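Local structure of invasion protein InvA (Salmonella enterica, 2X49) at residues A[182-186]-A[187-191]; A[300-303]-A[304-308]; A[195-198]-A[199-203]; A[212-215]-A[216-220]; A[127-130]-A[131-135]. The protein takes part in bacterial invasion of the intestinal epithelium as an inner-membrane protein of the type III secretion export apparatus, this chain being its C-terminal domain. One frame throughout, in Å; residues are numbered along the deposited sequence.

Contact 1. Residues A[182-186]-A[187-191]; sequences QRLLS and ERVSV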
# COMPACT_ATOMS: atom_id res chain seq x y z
N GLN A 182 5.75 0.05 -11.99
CA GLN A 182 5.92 -0.95 -10.93
C GLN A 182 6.30 -0.31 -9.61
O GLN A 182 5.83 -0.71 -8.54
CB GLN A 182 6.98 -2.02 -11.30
CG GLN A 182 6.60 -3.00 -12.30
CD GLN A 182 7.78 -3.91 -12.62
OE1 GLN A 182 8.93 -3.45 -12.64
NE2 GLN A 182 7.52 -5.19 -12.88
N ARG A 183 7.18 0.69 -9.71
CA ARG A 183 7.67 1.36 -8.51
C ARG A 183 6.60 2.20 -7.85
O ARG A 183 6.53 2.31 -6.63
CB ARG A 183 8.99 2.08 -8.76
CG ARG A 183 10.16 1.11 -8.97
CD ARG A 183 11.45 1.79 -9.48
NE ARG A 183 12.53 0.79 -9.71
CZ ARG A 183 13.23 0.23 -8.73
NH1 ARG A 183 13.02 0.60 -7.49
NH2 ARG A 183 14.15 -0.68 -8.99
N LEU A 184 5.68 2.73 -8.64
CA LEU A 184 4.51 3.48 -8.11
C LEU A 184 3.56 2.50 -7.40
O LEU A 184 3.27 2.64 -6.22
CB LEU A 184 3.78 4.25 -9.20
CG LEU A 184 4.58 5.39 -9.80
CD1 LEU A 184 3.80 5.91 -11.02
CD2 LEU A 184 4.85 6.45 -8.72
N LEU A 185 3.22 1.43 -8.10
CA LEU A 185 2.24 0.45 -7.59
C LEU A 185 2.74 -0.22 -6.36
O LEU A 185 1.97 -0.50 -5.46
CB LEU A 185 1.90 -0.58 -8.67
CG LEU A 185 1.10 -0.09 -9.87
CD1 LEU A 185 1.25 -0.98 -11.13
CD2 LEU A 185 -0.36 0.01 -9.49
N SER A 186 4.07 -0.44 -6.29
CA SER A 186 4.64 -1.24 -5.18
C SER A 186 4.54 -0.45 -3.89
O SER A 186 4.71 -1.02 -2.80
CB SER A 186 6.11 -1.68 -5.42
OG SER A 186 6.96 -0.56 -5.40
N GLU A 187 4.31 0.84 -4.04
CA GLU A 187 4.15 1.78 -2.90
C GLU A 187 2.69 2.26 -2.75
O GLU A 187 2.35 3.27 -2.10
CB GLU A 187 5.13 2.97 -2.99
CG GLU A 187 6.60 2.55 -2.72
CD GLU A 187 7.51 3.75 -2.40
OE1 GLU A 187 8.38 4.11 -3.24
OE2 GLU A 187 7.34 4.40 -1.34
N ARG A 188 1.81 1.50 -3.37
CA ARG A 188 0.35 1.65 -3.25
C ARG A 188 -0.21 2.90 -3.94
O ARG A 188 -1.23 3.49 -3.57
CB ARG A 188 -0.04 1.57 -1.75
CG ARG A 188 -0.54 0.21 -1.45
CD ARG A 188 -0.17 -0.32 -0.06
NE ARG A 188 -0.91 0.41 0.89
CZ ARG A 188 -0.66 0.50 2.18
NH1 ARG A 188 0.42 -0.04 2.72
NH2 ARG A 188 -1.49 1.20 2.92
N VAL A 189 0.53 3.35 -4.93
CA VAL A 189 0.10 4.48 -5.80
C VAL A 189 -0.57 3.95 -7.06
O VAL A 189 -0.00 3.07 -7.76
CB VAL A 189 1.28 5.38 -6.18
CG1 VAL A 189 0.80 6.48 -7.09
CG2 VAL A 189 1.93 5.89 -4.90
N SER A 190 -1.79 4.39 -7.33
CA SER A 190 -2.53 3.94 -8.49
C SER A 190 -1.94 4.44 -9.79
O SER A 190 -1.43 5.57 -9.84
CB SER A 190 -4.02 4.41 -8.43
OG SER A 190 -4.76 4.07 -9.56
N VAL A 191 -2.06 3.63 -10.81
CA VAL A 191 -1.66 4.02 -12.18
C VAL A 191 -2.83 4.19 -13.12
O VAL A 191 -2.68 4.21 -14.35
CB VAL A 191 -0.58 3.12 -12.77
CG1 VAL A 191 0.69 3.22 -11.90
CG2 VAL A 191 -1.04 1.66 -12.94
O HOH W 1 6.80 4.97 -5.44
O HOH W 2 9.24 1.90 -5.24

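Contact 2. Residues A[300-303]-A[304-308]; sequences RFIK and KMIEG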
# COMPACT_ATOMS: atom_id res chain seq x y z
N ARG A 300 12.17 8.64 0.26
CA ARG A 300 12.41 7.36 -0.41
C ARG A 300 13.40 6.51 0.37
O ARG A 300 13.36 5.25 0.33
CB ARG A 300 12.86 7.55 -1.86
CG ARG A 300 14.19 8.21 -2.07
CD ARG A 300 14.22 8.72 -3.50
NE ARG A 300 15.49 9.33 -3.85
CZ ARG A 300 15.79 10.62 -3.64
NH1 ARG A 300 14.90 11.43 -3.11
NH2 ARG A 300 16.99 11.09 -4.00
N PHE A 301 14.30 7.17 1.09
CA PHE A 301 15.35 6.47 1.86
C PHE A 301 14.79 5.84 3.13
O PHE A 301 15.19 4.75 3.53
CB PHE A 301 16.53 7.39 2.18
CG PHE A 301 17.14 7.96 0.93
CD1 PHE A 301 17.89 7.15 0.08
CD2 PHE A 301 16.90 9.29 0.55
CE1 PHE A 301 18.43 7.67 -1.11
CE2 PHE A 301 17.44 9.80 -0.65
CZ PHE A 301 18.21 8.99 -1.46
N ILE A 302 13.90 6.59 3.76
CA ILE A 302 13.19 6.08 4.93
C ILE A 302 12.36 4.86 4.55
O ILE A 302 12.38 3.85 5.25
CB ILE A 302 12.36 7.15 5.64
CG1 ILE A 302 13.30 8.18 6.24
CG2 ILE A 302 11.48 6.52 6.75
CD1 ILE A 302 12.60 9.49 6.66
N LYS A 303 11.67 4.95 3.42
CA LYS A 303 10.85 3.82 2.90
C LYS A 303 11.74 2.58 2.72
O LYS A 303 11.46 1.51 3.28
CB LYS A 303 10.04 4.14 1.64
CG LYS A 303 9.46 2.91 0.92
CD LYS A 303 8.26 2.30 1.66
CE LYS A 303 7.75 1.04 0.97
NZ LYS A 303 6.74 0.28 1.73
N LYS A 304 12.88 2.75 2.08
CA LYS A 304 13.80 1.61 1.84
C LYS A 304 14.32 1.03 3.13
O LYS A 304 14.47 -0.20 3.28
CB LYS A 304 14.97 1.99 0.91
CG LYS A 304 15.83 0.81 0.42
CD LYS A 304 16.72 1.20 -0.75
CE LYS A 304 17.15 -0.01 -1.59
NZ LYS A 304 18.59 -0.38 -1.37
N MET A 305 14.56 1.90 4.10
CA MET A 305 15.11 1.47 5.36
C MET A 305 14.12 0.62 6.18
O MET A 305 14.49 -0.42 6.73
CB MET A 305 15.63 2.68 6.15
CG MET A 305 15.65 2.47 7.58
SD MET A 305 17.04 3.41 8.21
CE MET A 305 18.32 2.62 7.25
N ILE A 306 12.87 1.02 6.20
CA ILE A 306 11.88 0.41 7.14
C ILE A 306 11.08 -0.73 6.56
O ILE A 306 10.42 -1.46 7.30
CB ILE A 306 10.86 1.44 7.70
CG1 ILE A 306 9.89 1.88 6.61
CG2 ILE A 306 11.57 2.57 8.41
CD1 ILE A 306 8.70 2.72 7.13
N GLU A 307 11.20 -0.91 5.26
CA GLU A 307 10.23 -1.80 4.55
C GLU A 307 10.45 -3.28 4.79
O GLU A 307 9.56 -4.08 4.59
CB GLU A 307 10.18 -1.55 3.05
CG GLU A 307 11.41 -1.94 2.33
CD GLU A 307 11.33 -1.61 0.85
OE1 GLU A 307 10.31 -1.05 0.43
OE2 GLU A 307 12.31 -1.91 0.11
N GLY A 308 11.62 -3.59 5.29
CA GLY A 308 11.97 -4.95 5.64
C GLY A 308 11.15 -5.44 6.82
O GLY A 308 10.55 -6.52 6.79

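Contact 3. Residues A[195-198]-A[199-203]; sequences KLIM and EALAL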
# COMPACT_ATOMS: atom_id res chain seq x y z
N LYS A 195 -2.78 9.19 -18.14
CA LYS A 195 -2.56 10.40 -18.97
C LYS A 195 -1.67 11.35 -18.18
O LYS A 195 -0.69 11.94 -18.67
CB LYS A 195 -3.84 11.12 -19.35
CG LYS A 195 -3.62 12.39 -20.22
CD LYS A 195 -4.91 13.12 -20.48
CE LYS A 195 -4.71 14.38 -21.32
NZ LYS A 195 -5.95 15.22 -21.51
N LEU A 196 -2.00 11.47 -16.91
CA LEU A 196 -1.20 12.38 -16.04
C LEU A 196 0.22 11.87 -15.79
O LEU A 196 1.20 12.62 -15.71
CB LEU A 196 -1.93 12.67 -14.74
CG LEU A 196 -3.13 13.59 -14.99
CD1 LEU A 196 -3.72 14.06 -13.64
CD2 LEU A 196 -2.80 14.78 -15.91
N ILE A 197 0.35 10.57 -15.70
CA ILE A 197 1.61 9.98 -15.47
C ILE A 197 2.48 10.26 -16.69
O ILE A 197 3.65 10.57 -16.56
CB ILE A 197 1.54 8.49 -15.14
CG1 ILE A 197 0.93 8.32 -13.76
CG2 ILE A 197 2.90 7.84 -15.12
CD1 ILE A 197 0.55 6.88 -13.47
N MET A 198 1.90 10.05 -17.84
CA MET A 198 2.61 10.27 -19.13
C MET A 198 2.99 11.72 -19.30
O MET A 198 4.09 12.03 -19.80
CB MET A 198 1.85 9.71 -20.31
CG MET A 198 1.72 8.22 -20.31
SD MET A 198 3.30 7.41 -20.59
CE MET A 198 3.51 6.56 -19.05
N GLU A 199 2.11 12.62 -18.91
CA GLU A 199 2.46 14.06 -19.01
C GLU A 199 3.69 14.35 -18.13
O GLU A 199 4.59 15.12 -18.48
CB GLU A 199 1.29 14.97 -18.62
CG GLU A 199 0.23 15.01 -19.65
CD GLU A 199 -1.02 15.79 -19.21
OE1 GLU A 199 -1.11 16.09 -17.98
OE2 GLU A 199 -1.88 16.08 -20.06
N ALA A 200 3.74 13.70 -16.98
CA ALA A 200 4.86 13.91 -16.05
C ALA A 200 6.14 13.27 -16.55
O ALA A 200 7.23 13.84 -16.43
CB ALA A 200 4.51 13.41 -14.60
N LEU A 201 6.00 12.18 -17.27
CA LEU A 201 7.18 11.55 -17.89
C LEU A 201 7.70 12.42 -19.01
O LEU A 201 8.92 12.53 -19.20
CB LEU A 201 6.88 10.16 -18.39
CG LEU A 201 6.80 9.10 -17.31
CD1 LEU A 201 6.09 7.83 -17.82
CD2 LEU A 201 8.17 8.78 -16.86
N ALA A 202 6.79 13.06 -19.76
CA ALA A 202 7.20 13.88 -20.92
C ALA A 202 8.01 15.06 -20.42
O ALA A 202 8.92 15.56 -21.13
CB ALA A 202 6.01 14.37 -21.74
N LEU A 203 7.70 15.47 -19.21
CA LEU A 203 8.37 16.63 -18.55
C LEU A 203 9.72 16.24 -17.96
O LEU A 203 10.74 16.96 -18.13
CB LEU A 203 7.46 17.27 -17.48
CG LEU A 203 7.96 18.51 -16.75
CD1 LEU A 203 8.17 19.65 -17.76
CD2 LEU A 203 7.02 18.94 -15.61
O HOH W 3 -4.51 16.78 -19.36

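Contact 4. Residues A[212-215]-A[216-220]; sequences INLV and EHIRG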
# COMPACT_ATOMS: atom_id res chain seq x y z
N ILE A 212 15.25 5.83 -10.01
CA ILE A 212 14.76 6.08 -8.62
C ILE A 212 14.37 7.54 -8.52
O ILE A 212 13.27 7.92 -8.08
CB ILE A 212 15.77 5.76 -7.58
CG1 ILE A 212 16.04 4.27 -7.59
CG2 ILE A 212 15.28 6.14 -6.18
CD1 ILE A 212 14.84 3.49 -7.69
N ASN A 213 15.31 8.33 -8.98
CA ASN A 213 15.13 9.78 -8.98
C ASN A 213 13.90 10.14 -9.80
O ASN A 213 13.10 10.92 -9.42
CB ASN A 213 16.39 10.51 -9.49
CG ASN A 213 17.54 10.43 -8.52
OD1 ASN A 213 17.39 9.97 -7.39
ND2 ASN A 213 18.72 10.89 -8.96
N LEU A 214 13.78 9.55 -10.99
CA LEU A 214 12.65 9.82 -11.88
C LEU A 214 11.31 9.53 -11.20
O LEU A 214 10.33 10.30 -11.32
CB LEU A 214 12.78 9.02 -13.22
CG LEU A 214 11.67 9.20 -14.25
CD1 LEU A 214 11.59 10.67 -14.67
CD2 LEU A 214 11.80 8.23 -15.45
N VAL A 215 11.24 8.39 -10.54
CA VAL A 215 10.03 8.00 -9.83
C VAL A 215 9.62 9.05 -8.81
O VAL A 215 8.45 9.40 -8.70
CB VAL A 215 10.12 6.59 -9.13
CG1 VAL A 215 8.94 6.43 -8.19
CG2 VAL A 215 10.08 5.53 -10.19
N GLU A 216 10.59 9.61 -8.14
CA GLU A 216 10.29 10.61 -7.12
C GLU A 216 9.60 11.84 -7.75
O GLU A 216 8.72 12.50 -7.16
CB GLU A 216 11.55 10.99 -6.32
CG GLU A 216 11.23 11.51 -4.97
CD GLU A 216 10.56 10.48 -4.02
OE1 GLU A 216 10.52 9.24 -4.31
OE2 GLU A 216 10.10 10.91 -2.94
N HIS A 217 10.09 12.22 -8.93
CA HIS A 217 9.51 13.35 -9.62
C HIS A 217 8.08 13.06 -10.07
O HIS A 217 7.19 13.93 -10.04
CB HIS A 217 10.37 13.82 -10.81
CG HIS A 217 11.68 14.42 -10.41
ND1 HIS A 217 11.78 15.58 -9.68
CD2 HIS A 217 12.96 14.05 -10.70
CE1 HIS A 217 13.06 15.88 -9.48
NE2 HIS A 217 13.79 14.98 -10.12
N ILE A 218 7.88 11.84 -10.53
CA ILE A 218 6.56 11.39 -10.99
C ILE A 218 5.57 11.42 -9.81
O ILE A 218 4.44 11.93 -9.90
CB ILE A 218 6.56 10.02 -11.69
CG1 ILE A 218 7.52 10.02 -12.91
CG2 ILE A 218 5.16 9.62 -12.11
CD1 ILE A 218 7.40 11.22 -13.79
N ARG A 219 6.05 10.93 -8.69
CA ARG A 219 5.22 10.92 -7.44
C ARG A 219 4.80 12.34 -7.16
O ARG A 219 3.67 12.65 -6.80
CB ARG A 219 5.97 10.36 -6.25
CG ARG A 219 6.13 8.88 -6.23
CD ARG A 219 6.81 8.47 -4.97
NE ARG A 219 6.07 8.80 -3.75
CZ ARG A 219 5.33 7.91 -3.07
NH1 ARG A 219 5.25 6.63 -3.49
NH2 ARG A 219 4.69 8.30 -1.96
N GLY A 220 5.76 13.24 -7.30
CA GLY A 220 5.45 14.66 -7.05
C GLY A 220 4.35 15.22 -7.96
O GLY A 220 3.47 16.01 -7.57
O HOH W 4 11.76 7.11 -5.72

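Contact 5. Residues A[127-130]-A[131-135]; sequences DELY and HCLAV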
# COMPACT_ATOMS: atom_id res chain seq x y z
N ASP A 127 -14.84 -5.91 3.63
CA ASP A 127 -14.13 -4.69 3.23
C ASP A 127 -12.72 -4.66 3.78
O ASP A 127 -11.78 -4.21 3.12
CB ASP A 127 -14.88 -3.43 3.66
CG ASP A 127 -16.10 -3.15 2.78
OD1 ASP A 127 -16.21 -3.70 1.65
OD2 ASP A 127 -16.98 -2.37 3.21
N GLU A 128 -12.59 -5.15 4.99
CA GLU A 128 -11.27 -5.26 5.62
C GLU A 128 -10.42 -6.31 4.87
O GLU A 128 -9.25 -6.10 4.59
CB GLU A 128 -11.37 -5.58 7.12
CG GLU A 128 -10.01 -5.86 7.77
CD GLU A 128 -9.15 -4.61 7.97
OE1 GLU A 128 -9.53 -3.49 7.55
OE2 GLU A 128 -8.06 -4.77 8.56
N LEU A 129 -11.04 -7.39 4.48
CA LEU A 129 -10.32 -8.50 3.83
C LEU A 129 -9.80 -8.02 2.47
O LEU A 129 -8.66 -8.22 2.12
CB LEU A 129 -11.23 -9.70 3.60
CG LEU A 129 -10.60 -10.86 2.79
CD1 LEU A 129 -9.30 -11.34 3.39
CD2 LEU A 129 -11.59 -11.99 2.69
N TYR A 130 -10.65 -7.29 1.79
CA TYR A 130 -10.24 -6.68 0.50
C TYR A 130 -9.05 -5.74 0.71
O TYR A 130 -8.04 -5.79 -0.03
CB TYR A 130 -11.36 -5.89 -0.17
CG TYR A 130 -10.79 -5.08 -1.32
CD1 TYR A 130 -10.42 -5.70 -2.47
CD2 TYR A 130 -10.66 -3.72 -1.25
CE1 TYR A 130 -9.85 -5.00 -3.52
CE2 TYR A 130 -10.10 -2.99 -2.30
CZ TYR A 130 -9.71 -3.64 -3.44
OH TYR A 130 -9.15 -2.94 -4.52
N HIS A 131 -9.12 -4.89 1.72
CA HIS A 131 -8.00 -3.96 1.99
C HIS A 131 -6.70 -4.69 2.27
O HIS A 131 -5.64 -4.38 1.71
CB HIS A 131 -8.32 -3.00 3.14
CG HIS A 131 -7.32 -1.89 3.32
ND1 HIS A 131 -6.70 -1.45 4.43
CD2 HIS A 131 -6.89 -1.09 2.29
CE1 HIS A 131 -5.90 -0.39 4.06
NE2 HIS A 131 -6.05 -0.18 2.76
N CYS A 132 -6.77 -5.70 3.12
CA CYS A 132 -5.60 -6.53 3.47
C CYS A 132 -4.97 -7.10 2.20
O CYS A 132 -3.74 -7.04 1.98
CB CYS A 132 -5.99 -7.70 4.35
SG CYS A 132 -6.22 -7.20 6.06
N LEU A 133 -5.84 -7.69 1.40
CA LEU A 133 -5.38 -8.38 0.15
C LEU A 133 -4.77 -7.38 -0.83
O LEU A 133 -3.69 -7.58 -1.42
CB LEU A 133 -6.50 -9.14 -0.52
CG LEU A 133 -6.93 -10.36 0.23
CD1 LEU A 133 -8.26 -10.91 -0.33
CD2 LEU A 133 -5.87 -11.47 0.10
N ALA A 134 -5.45 -6.25 -0.95
CA ALA A 134 -4.99 -5.22 -1.90
C ALA A 134 -3.63 -4.69 -1.55
O ALA A 134 -2.77 -4.50 -2.42
CB ALA A 134 -5.99 -4.11 -2.00
N VAL A 135 -3.44 -4.42 -0.27
CA VAL A 135 -2.16 -3.87 0.22
C VAL A 135 -1.03 -4.84 -0.11
O VAL A 135 0.05 -4.49 -0.60
CB VAL A 135 -2.25 -3.55 1.74
CG1 VAL A 135 -0.92 -3.38 2.41
CG2 VAL A 135 -3.19 -2.36 1.91

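Contact 1. Residues A[182-186]-A[187-191]
A Schellman motif ends helix 174-185, and the carbonyl of Leu184 is its hub. Leu184 O accepts Glu187 N at 3.0 Å and Val189 N at 3.1 Å, the two donors arriving from opposite faces of the carbonyl plane. Arg188 N adds a bond of 2.9 Å to Leu185 O, closing the type I turn from Leu185 to Arg188. The chain can reverse here because Arg188 takes a positive phi of 71°; its guanidinium is held well away from the turn, in a salt bridge with Glu314. Leu184 CB and Val189 CB meet at 4.1 Å, the apolar contact that usually accompanies this cap. Val189 O is buried without a hydrogen-bond partner in the model, and a weak CA-H...O contact from Leu185 CA, 3.5 Å away, stands in for one. The buried side chains of Leu185 and Val191 cross at about a right angle, Leu185 CD1 and CD2 each lying 3.9 Å from Val191 CG2. Ser186 OG, with chi1 at 68°, donates to Arg183 O at 3.2 Å from above the carbonyl plane. On the solvent side two waters donate both to Arg183 O and to Glu187 OE1, one of the glutamate bonds being weak. Glu187 OE2 forms a salt bridge with Arg299. Paired six-to-one and turn-closing bonds, with an apolar contact between the residues that flank the turn, are typical of the Schellman C-cap.

Contact 2. Residues A[300-303]-A[304-308]
Lys303 O is approached by two backbone N-H groups near the end of helix 299-306, Glu307 N at 3.1 Å and Ile306 N at 3.3 Å, and both bonds are weak because their angles are poor. Ile306 N has a sounder partner in Ile302 O at 3.0 Å, and the preceding turns are regular, Met305 N bonding to Phe301 O and Lys304 N to Arg300 O. Beside these bonds the side chains of Lys303 and Glu307 cross at about a right angle. A bend at chi2 (74°) carries the lysine chain across the glutamate, and Lys303 CE rests on Glu307 OE1 at 3.3 Å. The ammonium, Lys303 NZ, stays 4.0 Å from Glu307 OE1, too far for a salt bridge; it pairs instead with Glu314 in the following strand. On another side of the helix the apolar residues face inward: Ile302 CG2 and Ile306 CG2 lie 4.3 Å apart, both side chains packing on Leu292, and Met305 reaches Leu262 and Met273. This is the helix of the beta-alpha-beta unit formed with strands 291-294 and 314-317. At its start Phe301 CE2 sits 3.5 Å above the centre of the Arg300 guanidinium, and Arg300 CG 3.8 Å above the centre of the Phe301 ring, the two planes being steeply inclined. With the ammonium committed to Glu314, the Lys303-Glu307 contact is probably chiefly methylene packing with a modest electrostatic attraction.

Contact 3. Residues A[195-198]-A[199-203]
The carboxylate of Glu199 is the flat group here, approached at each oxygen by a different neighbour from the preceding turn. Lys195 CE lies 3.5 Å from Glu199 OE2, while Leu196 CD2 is modelled beside Glu199 OE1 at a distance so unusually short that its exact placing is doubtful. The glutamate swings back over that turn because its CG stands beside the backbone N (chi1 -74°) and the chain then runs extended. Charges of opposite sign come close without joining: Lys195 NZ and Glu199 OE2 are 4.4 Å apart, and a water fills the step, donating to Glu199 OE2 at 2.8 Å and accepting a weak bond from Lys195 NZ. With this charged pair on the partly exposed side and apolar residues within, helix 194-204 is arranged as expected for an amphipathic helix. The backbone bonds donated by Glu199 to Ala202 are regular i to i+4 ones, among them Leu201 N to Ile197 O at 2.9 Å and Ala202 N to Met198 O, of the same length. On the inner side Ile197 CG2 and Leu201 CD1 meet at 4.2 Å, the two side chains running parallel off the helix, and Leu201 goes on to pack against Leu214 and Ile218 of helix 211-221. Ala200, small enough to let that helix close in, touches Ile218 and Ala221. Met198 packs on Leu154, Leu157, Leu164 and Val168, though the position of its terminal methyl is doubtful.

Contact 4. Residues A[212-215]-A[216-220]
Arg219 N bonds to Val215 O at 2.8 Å and Ile218 N to Leu214 O at 3.0 Å, the latter in the carbonyl plane, as part of the alpha-helical run from Ile212 to Gly220. Glu216 N reaches Ile212 O at 3.2 Å; Asn213 O is held less firmly, by two weak bonds from Glu216 N and His217 N. Ile212 O also takes a water, which donates to it at 2.9 Å and to Glu216 OE1 at 2.8 Å; a chi2 bend of 65° in Glu216 curls its carboxylate back to receive it. The charged ends pair with other parts of the fold: Glu216 OE2 makes a salt bridge with Arg299, and Arg219 NE one with Glu320. Packing contacts are apolar or aromatic. Leu214 CD1 meets Ile218 CD1 at 4.3 Å, and both residues pack on helix 194-204, Leu201 among others. The His217 ring presents an edge to Leu214 CA, brings CD2 to 3.4 Å from Asn213 O, and stacks with Trp204. Arg219 CG touches Val215 CG1 at 4.2 Å. Glu216 is thus shared between a water and a guanidinium, which would probably favour its carboxylate form.

Contact 5. Residues A[127-130]-A[131-135]
Every backbone N-H from His131 to Ala134 bonds to the carbonyl four residues earlier, the shortest being Ala134 N to Tyr130 O at 2.8 Å and the straightest Cys132 N to Glu128 O, at 170°. This is the middle of helix 125-139, which lies between helix 27-39 on one flank and strand 66-72 on another. Tyr130 packs on helix 27-39, at Leu31 and Gln34. With CG opposite the backbone N (chi1 169°), its ring is laid back along the next turn, and Ala134 CB comes over one face as a CH-pi contact, 4.3 Å from the ring centroid and 21° off the normal. The small methyl of Ala134 is offset toward the rim of the phenol, whose OH goes on to bond Asp38. Leu129 and Leu133 slant across each other, CD1 to CD1 at 3.9 Å, Leu133 continuing onto Phe71. His131 has Val135 CG2 3.7 Å above one face of its ring, toward the rim, and its ND1 bonds to Lys288. Glu128 is buried yet well compensated, by salt bridges to Arg79, Arg123 and Lys288, so it is probably ionised. Its chain bends at chi2, bringing Glu128 OE2 to 3.9 Å from Cys132 SG. The side chain of Cys132 also lies about 2 Å from a mercury ion, consistent with the affinity of cysteine sulfur for mercury, and its sulfur, SG, sits 3.5 Å from the carbonyl oxygen Glu128 O.

In the fold
Contact 1 touches all the others. Its Leu184 and Val191 lean on Ile197 of contact 3, and its Leu184 CD2 lies 3.7 Å from Arg219 CG of contact 4. Contacts 3 and 4, centres 11 Å apart, pack as consecutive helices, with Ile218 CD1 3.7 Å from Ala200 C. Contact 2 reaches contact 4 through Arg300 and contact 1 through Lys303. Two charged residues outside the contacts link them: Glu314 pairs with both Arg188 and Lys303, and Arg299 with both Glu187 and Glu216. Contact 5, the one beside a mercury ion, joins the group through Val135 CG1, 3.6 Å from Arg188 NH1, and its nearest atoms stay about 9 Å from contact 2.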